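Local structure of type I site-specific restriction-modification system, R (Restriction) subunit (Vibrio vulnificus, 3H1T) at residues V32-K37 against V91-E96; A225-T230 against P236-L241; A426-D431 against D578-D583; L508-V513 against M530-Q535. The protein is a putative restriction subunit of a type I restriction-modification enzyme, probably hydrolysing ATP to translocate DNA and cleaving it with a nuclease domain. One frame throughout, in Å; residues are numbered along the deposited sequence.

Contact 1 of 4, residues V32-K37 against V91-E96; sequences VYVTPK and VEAKPE
Helix 26-40 meets the end of strand 86-93 here in a loose helix-on-sheet contact, apolar at Val34 and Ala93 and water-mediated at Tyr33 and Glu96. The backbones stay well apart, with 7.6 Å between CA of Val34 and CA of Ala93. Val34 points toward the strand, and its CG2 stops 4.5 Å from CB of Ala93, just at the limit of touching. Tyr78 of strand 75-81 and Thr122 of strand 118-122 fill in around Val34, while Cys30, one turn back on the helix, packs on Ala93.

Farther along, the strand gives way to a loop that runs out to Glu96 beside the tyrosine. Tyr33 OH and Glu96 OE1 are 3.8 Å apart, and water 1 joins them, lying at a short and somewhat doubtful 2.5 Å from Tyr33 OH and donating to Glu96 OE1 at 2.8 Å. The water sits in the plane of the phenol ring at its edge, and the carboxylate is turned 31° from that plane. A first torsion of 42° sets Glu96 CG between the backbone N and the carbonyl carbon, and a bend at chi2 then brings OE1 round to the water. The other oxygen, OE2, accepts a hydrogen bond from Leu24 N, so both oxygens of this carboxylate are engaged near the start of the helix.

Glu92 and Ala93 at the end of the strand and Lys94 just beyond it, with Asp77 bonded to Ala93 N from the neighbouring strand, match the D...(D/E)-x-K signature, consistent with the nuclease core of the PD-(D/E)XK fold found in HsdR subunits.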
loop_
_atom_site.group_PDB
_atom_site.type_symbol
_atom_site.label_atom_id
_atom_site.label_comp_id
_atom_site.label_asym_id
_atom_site.label_seq_id
_atom_site.Cartn_x
_atom_site.Cartn_y
_atom_site.Cartn_z
ATOM N N VAL A 32 -19.730 -27.066 20.569
ATOM C CA VAL A 32 -20.953 -27.287 21.322
ATOM C C VAL A 32 -21.844 -26.048 21.516
ATOM O O VAL A 32 -23.079 -26.169 21.452
ATOM C CB VAL A 32 -20.629 -27.947 22.694
ATOM C CG1 VAL A 32 -21.849 -27.975 23.587
ATOM C CG2 VAL A 32 -20.134 -29.375 22.449
ATOM N N TYR A 33 -21.258 -24.864 21.725
ATOM C CA TYR A 33 -22.096 -23.671 21.905
ATOM C C TYR A 33 -22.032 -22.594 20.834
ATOM O O TYR A 33 -23.055 -22.240 20.238
ATOM C CB TYR A 33 -21.805 -22.970 23.229
ATOM C CG TYR A 33 -22.041 -23.803 24.449
ATOM C CD1 TYR A 33 -21.101 -24.740 24.858
ATOM C CD2 TYR A 33 -23.187 -23.624 25.231
ATOM C CE1 TYR A 33 -21.284 -25.476 26.019
ATOM C CE2 TYR A 33 -23.380 -24.355 26.398
ATOM C CZ TYR A 33 -22.424 -25.281 26.786
ATOM O OH TYR A 33 -22.588 -26.005 27.946
ATOM N N VAL A 34 -20.835 -22.054 20.604
ATOM C CA VAL A 34 -20.671 -20.958 19.674
ATOM C C VAL A 34 -21.172 -21.173 18.253
ATOM O O VAL A 34 -22.033 -20.419 17.789
ATOM C CB VAL A 34 -19.214 -20.501 19.643
ATOM C CG1 VAL A 34 -19.101 -19.207 18.871
ATOM C CG2 VAL A 34 -18.706 -20.319 21.082
ATOM N N THR A 35 -20.646 -22.172 17.552
ATOM C CA THR A 35 -21.098 -22.421 16.181
ATOM C C THR A 35 -22.607 -22.695 16.104
ATOM O O THR A 35 -23.298 -22.183 15.229
ATOM C CB THR A 35 -20.336 -23.607 15.534
ATOM O OG1 THR A 35 -18.927 -23.345 15.596
ATOM C CG2 THR A 35 -20.732 -23.759 14.056
ATOM N N PRO A 36 -23.139 -23.523 17.012
ATOM C CA PRO A 36 -24.580 -23.749 16.908
ATOM C C PRO A 36 -25.376 -22.447 17.068
ATOM O O PRO A 36 -26.312 -22.182 16.317
ATOM C CB PRO A 36 -24.835 -24.757 18.016
ATOM C CG PRO A 36 -23.589 -25.584 17.949
ATOM C CD PRO A 36 -22.512 -24.533 17.882
ATOM N N LYS A 37 -24.991 -21.621 18.033
ATOM C CA LYS A 37 -25.700 -20.359 18.259
ATOM C C LYS A 37 -25.562 -19.420 17.070
ATOM O O LYS A 37 -26.481 -18.652 16.772
ATOM C CB LYS A 37 -25.221 -19.678 19.548
ATOM C CG LYS A 37 -25.745 -20.363 20.808
ATOM C CD LYS A 37 -25.252 -19.686 22.087
ATOM C CE LYS A 37 -25.865 -20.311 23.333
ATOM N NZ LYS A 37 -25.479 -19.584 24.577
ATOM N N VAL A 91 -15.920 -12.381 16.000
ATOM C CA VAL A 91 -16.109 -13.006 17.299
ATOM C C VAL A 91 -14.842 -13.576 17.930
ATOM O O VAL A 91 -14.036 -14.221 17.266
ATOM C CB VAL A 91 -17.125 -14.185 17.200
ATOM C CG1 VAL A 91 -17.429 -14.745 18.594
ATOM C CG2 VAL A 91 -18.395 -13.709 16.529
ATOM N N GLU A 92 -14.675 -13.349 19.221
ATOM C CA GLU A 92 -13.542 -13.902 19.945
ATOM C C GLU A 92 -14.153 -14.954 20.870
ATOM O O GLU A 92 -14.990 -14.635 21.710
ATOM C CB GLU A 92 -12.828 -12.819 20.767
ATOM C CG GLU A 92 -11.353 -12.571 20.429
ATOM C CD GLU A 92 -10.461 -13.806 20.543
ATOM O OE1 GLU A 92 -10.275 -14.328 21.664
ATOM O OE2 GLU A 92 -9.940 -14.248 19.496
ATOM N N ALA A 93 -13.760 -16.208 20.712
ATOM C CA ALA A 93 -14.316 -17.251 21.557
ATOM C C ALA A 93 -13.314 -17.599 22.637
ATOM O O ALA A 93 -12.117 -17.369 22.484
ATOM C CB ALA A 93 -14.655 -18.491 20.720
ATOM N N LYS A 94 -13.811 -18.118 23.746
ATOM C CA LYS A 94 -12.964 -18.503 24.849
ATOM C C LYS A 94 -13.591 -19.751 25.442
ATOM O O LYS A 94 -14.760 -20.038 25.193
ATOM C CB LYS A 94 -12.894 -17.384 25.893
ATOM C CG LYS A 94 -11.974 -16.231 25.494
ATOM C CD LYS A 94 -10.498 -16.653 25.523
ATOM C CE LYS A 94 -9.572 -15.676 24.775
ATOM N NZ LYS A 94 -9.503 -14.303 25.352
ATOM N N PRO A 95 -12.824 -20.532 26.214
ATOM C CA PRO A 95 -13.404 -21.744 26.813
ATOM C C PRO A 95 -14.589 -21.423 27.740
ATOM O O PRO A 95 -14.598 -20.376 28.386
ATOM C CB PRO A 95 -12.217 -22.354 27.561
ATOM C CG PRO A 95 -11.366 -21.151 27.879
ATOM C CD PRO A 95 -11.417 -20.359 26.607
ATOM N N GLU A 96 -15.585 -22.308 27.819
ATOM C CA GLU A 96 -16.757 -22.049 28.668
ATOM C C GLU A 96 -16.478 -21.650 30.113
ATOM O O GLU A 96 -17.224 -20.868 30.694
ATOM C CB GLU A 96 -17.729 -23.236 28.657
ATOM C CG GLU A 96 -17.098 -24.607 28.724
ATOM C CD GLU A 96 -17.922 -25.582 29.553
ATOM O OE1 GLU A 96 -19.174 -25.513 29.505
ATOM O OE2 GLU A 96 -17.314 -26.423 30.252
HETATM O O HOH W 1 -20.984 -27.600 29.100
#

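Contact 2 of 4, residues A225-T230 against P236-L241; sequences ARWNRT and PRILFL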
loop_
_atom_site.group_PDB
_atom_site.type_symbol
_atom_site.label_atom_id
_atom_site.label_comp_id
_atom_site.label_asym_id
_atom_site.label_seq_id
_atom_site.Cartn_x
_atom_site.Cartn_y
_atom_site.Cartn_z
ATOM N N ALA A 225 -23.416 -2.179 -11.072
ATOM C CA ALA A 225 -24.628 -1.903 -10.303
ATOM C C ALA A 225 -25.499 -0.818 -10.937
ATOM O O ALA A 225 -26.598 -0.521 -10.449
ATOM C CB ALA A 225 -24.250 -1.490 -8.890
ATOM N N ARG A 226 -24.999 -0.229 -12.018
ATOM C CA ARG A 226 -25.706 0.829 -12.728
ATOM C C ARG A 226 -25.854 2.074 -11.849
ATOM O O ARG A 226 -26.863 2.781 -11.928
ATOM C CB ARG A 226 -27.104 0.368 -13.175
ATOM C CG ARG A 226 -27.145 -0.936 -13.961
ATOM C CD ARG A 226 -26.101 -0.966 -15.072
ATOM N NE ARG A 226 -26.539 -1.772 -16.212
ATOM C CZ ARG A 226 -27.570 -1.444 -16.991
ATOM N NH1 ARG A 226 -28.258 -0.333 -16.744
ATOM N NH2 ARG A 226 -27.915 -2.223 -18.011
ATOM N N TRP A 227 -24.859 2.339 -11.003
ATOM C CA TRP A 227 -24.873 3.520 -10.142
ATOM C C TRP A 227 -24.451 4.743 -10.948
ATOM O O TRP A 227 -23.688 4.633 -11.912
ATOM C CB TRP A 227 -23.891 3.374 -8.959
ATOM C CG TRP A 227 -23.520 4.722 -8.338
ATOM C CD1 TRP A 227 -24.225 5.411 -7.386
ATOM C CD2 TRP A 227 -22.480 5.611 -8.782
ATOM N NE1 TRP A 227 -23.699 6.674 -7.223
ATOM C CE2 TRP A 227 -22.631 6.824 -8.069
ATOM C CE3 TRP A 227 -21.440 5.502 -9.721
ATOM C CZ2 TRP A 227 -21.792 7.920 -8.270
ATOM C CZ3 TRP A 227 -20.603 6.593 -9.919
ATOM C CH2 TRP A 227 -20.788 7.788 -9.194
ATOM N N ASN A 228 -24.930 5.915 -10.549
ATOM C CA ASN A 228 -24.531 7.140 -11.216
ATOM C C ASN A 228 -25.072 8.371 -10.511
ATOM O O ASN A 228 -25.940 8.271 -9.642
ATOM C CB ASN A 228 -24.929 7.134 -12.708
ATOM C CG ASN A 228 -26.434 7.195 -12.940
ATOM O OD1 ASN A 228 -26.893 7.912 -13.833
ATOM N ND2 ASN A 228 -27.208 6.425 -12.160
ATOM N N ARG A 229 -24.521 9.526 -10.867
ATOM C CA ARG A 229 -24.903 10.811 -10.287
ATOM C C ARG A 229 -26.388 11.192 -10.364
ATOM O O ARG A 229 -26.956 11.732 -9.399
ATOM C CB ARG A 229 -24.112 11.930 -10.954
ATOM C CG ARG A 229 -22.629 11.963 -10.659
ATOM C CD ARG A 229 -22.234 13.419 -10.498
ATOM N NE ARG A 229 -22.816 14.228 -11.563
ATOM C CZ ARG A 229 -22.152 14.639 -12.638
ATOM N NH1 ARG A 229 -20.870 14.322 -12.787
ATOM N NH2 ARG A 229 -22.772 15.355 -13.571
ATOM N N THR A 230 -27.012 10.935 -11.510
ATOM C CA THR A 230 -28.413 11.301 -11.698
ATOM C C THR A 230 -29.420 10.290 -11.155
ATOM O O THR A 230 -30.539 10.656 -10.775
ATOM C CB THR A 230 -28.692 11.562 -13.181
ATOM O OG1 THR A 230 -28.430 10.371 -13.943
ATOM C CG2 THR A 230 -27.792 12.680 -13.680
ATOM N N PRO A 236 -22.401 4.113 -15.281
ATOM C CA PRO A 236 -21.715 5.349 -14.912
ATOM C C PRO A 236 -20.534 5.601 -15.855
ATOM O O PRO A 236 -20.070 4.692 -16.546
ATOM C CB PRO A 236 -21.269 5.063 -13.483
ATOM C CG PRO A 236 -20.914 3.616 -13.562
ATOM C CD PRO A 236 -22.107 3.043 -14.307
ATOM N N ARG A 237 -20.046 6.834 -15.905
ATOM C CA ARG A 237 -18.889 7.117 -16.747
ATOM C C ARG A 237 -17.773 7.391 -15.743
ATOM O O ARG A 237 -17.926 8.236 -14.844
ATOM C CB ARG A 237 -19.157 8.323 -17.639
ATOM C CG ARG A 237 -18.655 8.156 -19.078
ATOM C CD ARG A 237 -19.745 8.594 -20.040
ATOM N NE ARG A 237 -20.623 9.585 -19.416
ATOM C CZ ARG A 237 -21.667 10.144 -20.020
ATOM N NH1 ARG A 237 -21.956 9.809 -21.277
ATOM N NH2 ARG A 237 -22.434 11.013 -19.365
ATOM N N ILE A 238 -16.655 6.683 -15.902
ATOM C CA ILE A 238 -15.534 6.767 -14.974
ATOM C C ILE A 238 -14.195 7.048 -15.645
ATOM O O ILE A 238 -13.811 6.356 -16.595
ATOM C CB ILE A 238 -15.396 5.426 -14.192
ATOM C CG1 ILE A 238 -16.781 4.932 -13.772
ATOM C CG2 ILE A 238 -14.520 5.614 -12.960
ATOM C CD1 ILE A 238 -17.541 5.936 -12.935
ATOM N N LEU A 239 -13.470 8.033 -15.117
ATOM C CA LEU A 239 -12.151 8.404 -15.627
ATOM C C LEU A 239 -11.041 8.064 -14.623
ATOM O O LEU A 239 -11.057 8.542 -13.491
ATOM C CB LEU A 239 -12.104 9.914 -15.921
ATOM C CG LEU A 239 -10.747 10.493 -16.335
ATOM C CD1 LEU A 239 -10.238 9.797 -17.588
ATOM C CD2 LEU A 239 -10.908 11.976 -16.582
ATOM N N PHE A 240 -10.085 7.241 -15.040
ATOM C CA PHE A 240 -8.956 6.882 -14.191
ATOM C C PHE A 240 -7.774 7.694 -14.730
ATOM O O PHE A 240 -7.486 7.643 -15.922
ATOM C CB PHE A 240 -8.663 5.378 -14.303
ATOM C CG PHE A 240 -7.418 4.936 -13.564
ATOM C CD1 PHE A 240 -7.459 4.658 -12.201
ATOM C CD2 PHE A 240 -6.202 4.792 -14.242
ATOM C CE1 PHE A 240 -6.313 4.242 -11.515
ATOM C CE2 PHE A 240 -5.044 4.377 -13.568
ATOM C CZ PHE A 240 -5.100 4.101 -12.200
ATOM N N LEU A 241 -7.111 8.452 -13.857
ATOM C CA LEU A 241 -5.968 9.285 -14.237
ATOM C C LEU A 241 -4.734 8.864 -13.449
ATOM O O LEU A 241 -4.786 8.731 -12.228
ATOM C CB LEU A 241 -6.208 10.764 -13.891
ATOM C CG LEU A 241 -7.423 11.646 -14.198
ATOM C CD1 LEU A 241 -7.232 12.921 -13.398
ATOM C CD2 LEU A 241 -7.563 11.981 -15.675
#
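Asn228 and Pro236 bring the two backbones to 5.0 Å between their CA atoms, with no hydrogen bond from one segment to the other. This is the turn-round of a beta-alpha-beta crossover in the first RecA-like domain: helix 211-224 begins at the end of the P-loop sequence, and the chain then doubles back into strand 238-242 of the parallel sheet. The helix ends in a Schellman motif, with Arg226 at a positive phi of 65°.

Trp227 carries the contact. With CG anti to the backbone N (chi1 160°), its indole swings back across the proline, and CE3 comes within 3.8 Å of Pro236 CB at an oblique angle. The carbonyl of Trp227 also faces the pyrrolidine ring: its O is 3.3 Å from Pro236 CD and 2.9 Å from CB, the latter tight enough to be doubtful. Leu222 of the helix and Leu305 of strand 305-308 pack against the indole too.

Over one face of the indole, displaced toward the rim, lies Arg229 N, whose hydrogen bond goes to Asp304. At the start of the strand, Ile238 approaches the indole at its edge, near the ring plane, with CD1 4.3 Å from CZ3 of Trp227.

Contact 3 of 4, residues A426-D431 against D578-D583; sequences AKHLTD and DEVVID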
loop_
_atom_site.group_PDB
_atom_site.type_symbol
_atom_site.label_atom_id
_atom_site.label_comp_id
_atom_site.label_asym_id
_atom_site.label_seq_id
_atom_site.Cartn_x
_atom_site.Cartn_y
_atom_site.Cartn_z
ATOM N N ALA A 426 31.235 5.075 -3.985
ATOM C CA ALA A 426 31.341 3.920 -4.872
ATOM C C ALA A 426 32.250 2.865 -4.281
ATOM O O ALA A 426 31.974 1.675 -4.393
ATOM C CB ALA A 426 31.856 4.333 -6.238
ATOM N N LYS A 427 33.333 3.287 -3.639
ATOM C CA LYS A 427 34.243 2.314 -3.052
ATOM C C LYS A 427 33.538 1.631 -1.885
ATOM O O LYS A 427 33.539 0.401 -1.777
ATOM C CB LYS A 427 35.543 2.976 -2.565
ATOM C CG LYS A 427 36.694 1.977 -2.486
ATOM C CD LYS A 427 37.485 2.068 -1.186
ATOM C CE LYS A 427 38.651 1.049 -1.140
ATOM N NZ LYS A 427 38.215 -0.380 -0.964
ATOM N N HIS A 428 32.920 2.426 -1.019
ATOM C CA HIS A 428 32.217 1.862 0.123
ATOM C C HIS A 428 31.063 0.932 -0.262
ATOM O O HIS A 428 30.880 -0.111 0.360
ATOM C CB HIS A 428 31.708 2.976 1.025
ATOM C CG HIS A 428 30.933 2.474 2.195
ATOM N ND1 HIS A 428 29.594 2.160 2.113
ATOM C CD2 HIS A 428 31.322 2.154 3.452
ATOM C CE1 HIS A 428 29.192 1.666 3.270
ATOM N NE2 HIS A 428 30.220 1.651 4.100
ATOM N N LEU A 429 30.303 1.295 -1.293
ATOM C CA LEU A 429 29.193 0.461 -1.747
ATOM C C LEU A 429 29.714 -0.870 -2.303
ATOM O O LEU A 429 29.137 -1.943 -2.058
ATOM C CB LEU A 429 28.388 1.200 -2.826
ATOM C CG LEU A 429 27.171 0.486 -3.419
ATOM C CD1 LEU A 429 26.343 -0.095 -2.287
ATOM C CD2 LEU A 429 26.344 1.454 -4.257
ATOM N N THR A 430 30.821 -0.796 -3.042
ATOM C CA THR A 430 31.420 -1.985 -3.644
ATOM C C THR A 430 31.926 -2.966 -2.600
ATOM O O THR A 430 31.726 -4.175 -2.736
ATOM C CB THR A 430 32.586 -1.610 -4.599
ATOM O OG1 THR A 430 32.063 -0.866 -5.709
ATOM C CG2 THR A 430 33.298 -2.868 -5.117
ATOM N N ASP A 431 32.594 -2.449 -1.571
ATOM C CA ASP A 431 33.119 -3.300 -0.497
ATOM C C ASP A 431 31.949 -3.925 0.228
ATOM O O ASP A 431 31.974 -5.109 0.556
ATOM C CB ASP A 431 33.946 -2.488 0.502
ATOM C CG ASP A 431 35.334 -2.147 -0.016
ATOM O OD1 ASP A 431 35.764 -2.706 -1.051
ATOM O OD2 ASP A 431 36.007 -1.322 0.646
ATOM N N ASP A 578 22.340 1.289 11.937
ATOM C CA ASP A 578 23.657 1.669 12.406
ATOM C C ASP A 578 24.252 2.754 11.535
ATOM O O ASP A 578 23.745 3.061 10.460
ATOM C CB ASP A 578 24.611 0.466 12.529
ATOM C CG ASP A 578 24.525 -0.494 11.365
ATOM O OD1 ASP A 578 24.458 -0.049 10.200
ATOM O OD2 ASP A 578 24.551 -1.715 11.624
ATOM N N GLU A 579 25.327 3.339 12.032
ATOM C CA GLU A 579 26.011 4.433 11.384
ATOM C C GLU A 579 27.503 4.139 11.386
ATOM O O GLU A 579 28.030 3.589 12.354
ATOM C CB GLU A 579 25.685 5.695 12.179
ATOM C CG GLU A 579 26.531 6.888 11.904
ATOM C CD GLU A 579 26.389 7.922 12.991
ATOM O OE1 GLU A 579 25.243 8.305 13.304
ATOM O OE2 GLU A 579 27.424 8.357 13.535
ATOM N N VAL A 580 28.174 4.465 10.289
ATOM C CA VAL A 580 29.609 4.242 10.203
ATOM C C VAL A 580 30.263 5.499 9.667
ATOM O O VAL A 580 29.661 6.236 8.881
ATOM C CB VAL A 580 29.958 3.056 9.261
ATOM C CG1 VAL A 580 29.473 1.752 9.859
ATOM C CG2 VAL A 580 29.349 3.287 7.901
ATOM N N VAL A 581 31.479 5.771 10.129
ATOM C CA VAL A 581 32.224 6.935 9.674
ATOM C C VAL A 581 33.157 6.470 8.570
ATOM O O VAL A 581 33.733 5.381 8.629
ATOM C CB VAL A 581 33.018 7.551 10.823
ATOM C CG1 VAL A 581 33.926 8.656 10.298
ATOM C CG2 VAL A 581 32.054 8.126 11.845
ATOM N N ILE A 582 33.320 7.289 7.552
ATOM C CA ILE A 582 34.140 6.873 6.432
ATOM C C ILE A 582 35.125 7.978 6.052
ATOM O O ILE A 582 34.792 9.159 6.187
ATOM C CB ILE A 582 33.150 6.489 5.283
ATOM C CG1 ILE A 582 32.955 4.974 5.276
ATOM C CG2 ILE A 582 33.547 7.111 3.983
ATOM C CD1 ILE A 582 33.769 4.244 4.248
ATOM N N ASP A 583 36.334 7.609 5.620
ATOM C CA ASP A 583 37.334 8.622 5.241
ATOM C C ASP A 583 37.151 9.078 3.802
ATOM O O ASP A 583 36.225 8.636 3.123
ATOM C CB ASP A 583 38.784 8.114 5.441
ATOM C CG ASP A 583 39.171 6.978 4.484
ATOM O OD1 ASP A 583 38.541 6.832 3.412
ATOM O OD2 ASP A 583 40.135 6.235 4.795
#
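His428 and Ile582 make the closest approach, CD2 of the imidazole standing 3.3 Å from CD1 of the isoleucine. The methyl comes in obliquely, also reaching His428 CB at 4.0 Å, while Ile582 CG1 follows at 3.7 Å from CD2. So short a carbon-carbon distance is doubtful in detail, the more so as both torsions of Ile582 depart from staggered values. Val580, two residues back along the strand, adds a looser touch, CG2 lying 4.2 Å from His428 NE2.

The imidazole projects from the helix toward the strand because CG is anti to the backbone N (chi1 178°). Its ND1 is hydrogen-bonded to Tyr557 OH, and the two rings meet at about 85°, so the same residue packs beside the ring and would restrain its rotation. Val379 of strand 374-381 lies next to His428, Val580 and Ile582 alike. This is the second RecA-like domain, in which helix 422-436 covers a sheet extended past strand 374-381 by strand 576-582 and, antiparallel to it, strand 588-589.

Within the helix itself, Lys427 NZ bridges to Asp431 OD2 at 2.9 Å, one turn on, meeting the oxygen on its syn side. On the side of helix 449-462, where Leu462 packs, Thr430 OG1 donates to Ala426 O at 2.9 Å, arriving from the opposite face of the carbonyl plane to Thr430 N, and is also hydrogen-bonded to Asn463.

Contact 4 of 4, residues L508-V513 against M530-Q535; sequences LLTTGV and MSEFKQ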
loop_
_atom_site.group_PDB
_atom_site.type_symbol
_atom_site.label_atom_id
_atom_site.label_comp_id
_atom_site.label_asym_id
_atom_site.label_seq_id
_atom_site.Cartn_x
_atom_site.Cartn_y
_atom_site.Cartn_z
ATOM N N LEU A 508 14.039 10.211 -12.247
ATOM C CA LEU A 508 13.206 9.237 -12.955
ATOM C C LEU A 508 12.756 7.949 -12.232
ATOM O O LEU A 508 11.605 7.520 -12.384
ATOM C CB LEU A 508 13.888 8.834 -14.257
ATOM C CG LEU A 508 12.971 8.014 -15.164
ATOM C CD1 LEU A 508 11.887 8.923 -15.716
ATOM C CD2 LEU A 508 13.773 7.389 -16.296
ATOM N N LEU A 509 13.644 7.322 -11.466
ATOM C CA LEU A 509 13.249 6.089 -10.801
ATOM C C LEU A 509 12.655 6.256 -9.414
ATOM O O LEU A 509 12.426 5.271 -8.720
ATOM C CB LEU A 509 14.418 5.106 -10.749
ATOM C CG LEU A 509 15.044 4.747 -12.108
ATOM C CD1 LEU A 509 15.947 3.535 -11.954
ATOM C CD2 LEU A 509 13.953 4.458 -13.139
ATOM N N THR A 510 12.392 7.486 -8.996
ATOM C CA THR A 510 11.782 7.659 -7.693
ATOM C C THR A 510 10.431 6.936 -7.756
ATOM O O THR A 510 10.065 6.226 -6.823
ATOM C CB THR A 510 11.610 9.153 -7.332
ATOM O OG1 THR A 510 11.088 9.870 -8.455
ATOM C CG2 THR A 510 12.949 9.753 -6.912
ATOM N N THR A 511 9.695 7.122 -8.856
ATOM C CA THR A 511 8.407 6.442 -9.055
ATOM C C THR A 511 8.484 5.678 -10.377
ATOM O O THR A 511 7.482 5.157 -10.857
ATOM C CB THR A 511 7.202 7.399 -9.188
ATOM O OG1 THR A 511 7.311 8.147 -10.406
ATOM C CG2 THR A 511 7.125 8.333 -8.014
ATOM N N GLY A 512 9.678 5.617 -10.952
ATOM C CA GLY A 512 9.865 4.935 -12.214
ATOM C C GLY A 512 10.064 3.425 -12.176
ATOM O O GLY A 512 9.684 2.740 -13.128
ATOM N N VAL A 513 10.631 2.892 -11.098
ATOM C CA VAL A 513 10.906 1.461 -10.996
ATOM C C VAL A 513 9.916 0.587 -10.258
ATOM O O VAL A 513 9.403 0.943 -9.202
ATOM C CB VAL A 513 12.245 1.178 -10.286
ATOM C CG1 VAL A 513 13.077 0.237 -11.135
ATOM C CG2 VAL A 513 12.975 2.476 -9.978
HETATM N N MSE A 530 9.419 14.929 1.922
HETATM C CA MSE A 530 9.000 13.687 2.563
HETATM C C MSE A 530 8.389 12.712 1.550
HETATM O O MSE A 530 8.607 11.506 1.636
HETATM C CB MSE A 530 7.988 13.990 3.678
HETATM C CG MSE A 530 7.420 12.762 4.391
HETATM SE SE MSE A 530 8.713 11.658 5.359
HETATM C CE MSE A 530 8.789 12.671 7.005
ATOM N N SER A 531 7.615 13.234 0.599
ATOM C CA SER A 531 6.992 12.402 -0.431
ATOM C C SER A 531 8.056 11.698 -1.261
ATOM O O SER A 531 7.932 10.515 -1.554
ATOM C CB SER A 531 6.093 13.240 -1.352
ATOM O OG SER A 531 4.916 13.662 -0.670
ATOM N N GLU A 532 9.112 12.429 -1.615
ATOM C CA GLU A 532 10.204 11.868 -2.410
ATOM C C GLU A 532 10.953 10.822 -1.614
ATOM O O GLU A 532 11.312 9.791 -2.145
ATOM C CB GLU A 532 11.190 12.958 -2.861
ATOM C CG GLU A 532 12.435 12.406 -3.569
ATOM C CD GLU A 532 13.258 13.465 -4.299
ATOM O OE1 GLU A 532 13.966 14.267 -3.648
ATOM O OE2 GLU A 532 13.193 13.493 -5.543
ATOM N N PHE A 533 11.183 11.091 -0.338
ATOM C CA PHE A 533 11.895 10.141 0.497
ATOM C C PHE A 533 11.171 8.792 0.528
ATOM O O PHE A 533 11.773 7.740 0.315
ATOM C CB PHE A 533 12.036 10.676 1.927
ATOM C CG PHE A 533 12.783 9.752 2.840
ATOM C CD1 PHE A 533 14.175 9.722 2.838
ATOM C CD2 PHE A 533 12.089 8.896 3.700
ATOM C CE1 PHE A 533 14.876 8.842 3.689
ATOM C CE2 PHE A 533 12.770 8.020 4.553
ATOM C CZ PHE A 533 14.169 7.991 4.548
ATOM N N LYS A 534 9.872 8.841 0.800
ATOM C CA LYS A 534 9.063 7.632 0.875
ATOM C C LYS A 534 8.956 6.881 -0.445
ATOM O O LYS A 534 8.762 5.666 -0.457
ATOM C CB LYS A 534 7.664 7.960 1.392
ATOM C CG LYS A 534 7.649 8.395 2.855
ATOM C CD LYS A 534 6.296 8.164 3.509
ATOM C CE LYS A 534 6.199 8.866 4.876
ATOM N NZ LYS A 534 7.136 8.350 5.929
ATOM N N GLN A 535 9.058 7.605 -1.555
ATOM C CA GLN A 535 9.005 6.989 -2.870
ATOM C C GLN A 535 10.311 6.233 -3.077
ATOM O O GLN A 535 10.326 5.129 -3.627
ATOM C CB GLN A 535 8.851 8.049 -3.963
ATOM C CG GLN A 535 7.450 8.615 -4.110
ATOM C CD GLN A 535 7.392 9.738 -5.130
ATOM O OE1 GLN A 535 6.351 10.365 -5.331
ATOM N NE2 GLN A 535 8.517 9.994 -5.787
#
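A first torsion of -77° on Gln535 places CG anti to the carbonyl carbon, and an extended chain then carries the amide beside Thr510 and Thr511. Both threonines have CG2 anti to the carbonyl carbon, which turns the Thr511 methyl onto the amide: CG2 lies 3.2 Å from Gln535 CD and 3.1 Å from NE2. Both distances are too short for a methyl against an amide and are best taken as approximate. Thr510 CB stands 3.6 Å from NE2, and none of these approaches is a hydrogen bond.

The sequence of the loop, leading into Gly512 and Val513, matches helicase motif V, and Gln535 begins a Q-x-x-G-R-x-x-R stretch like motif VI. The contact thus joins two conserved elements of the second RecA-like domain that, in superfamily 2 helicases, face the cleft between the domains. Arg539 of the same stretch donates to Gln535 O.

One turn earlier on the helix, Glu532, likewise extended, brings OE2 to within 4.0 Å of the Thr510 methyl. That oxygen is held by a salt bridge to Arg525 and a hydrogen bond from Gln507 NE2, while the backbone O of Gln507, in the same loop as Thr510, is bonded to Thr510 OG1.

In the fold
From the N terminus the chain first closes contact 1, tying helix 26-40 to strand 86-93 of the nuclease-like domain. Contact 2 follows in series, its segments only six residues apart, at the return from helix 211-224 into strand 238-242 of the first RecA-like domain. The second RecA-like domain holds the other two: contact 3 joins helix 422-436 to the late strand 576-582 across a long loop, and contact 4 is nested inside that loop, linking the segment after strand 502-505 to helix 530-537. No two contacts touch. Contacts 2 and 4, in different RecA-like domains, come within about 12 Å at their nearest atoms, as do contacts 3 and 4.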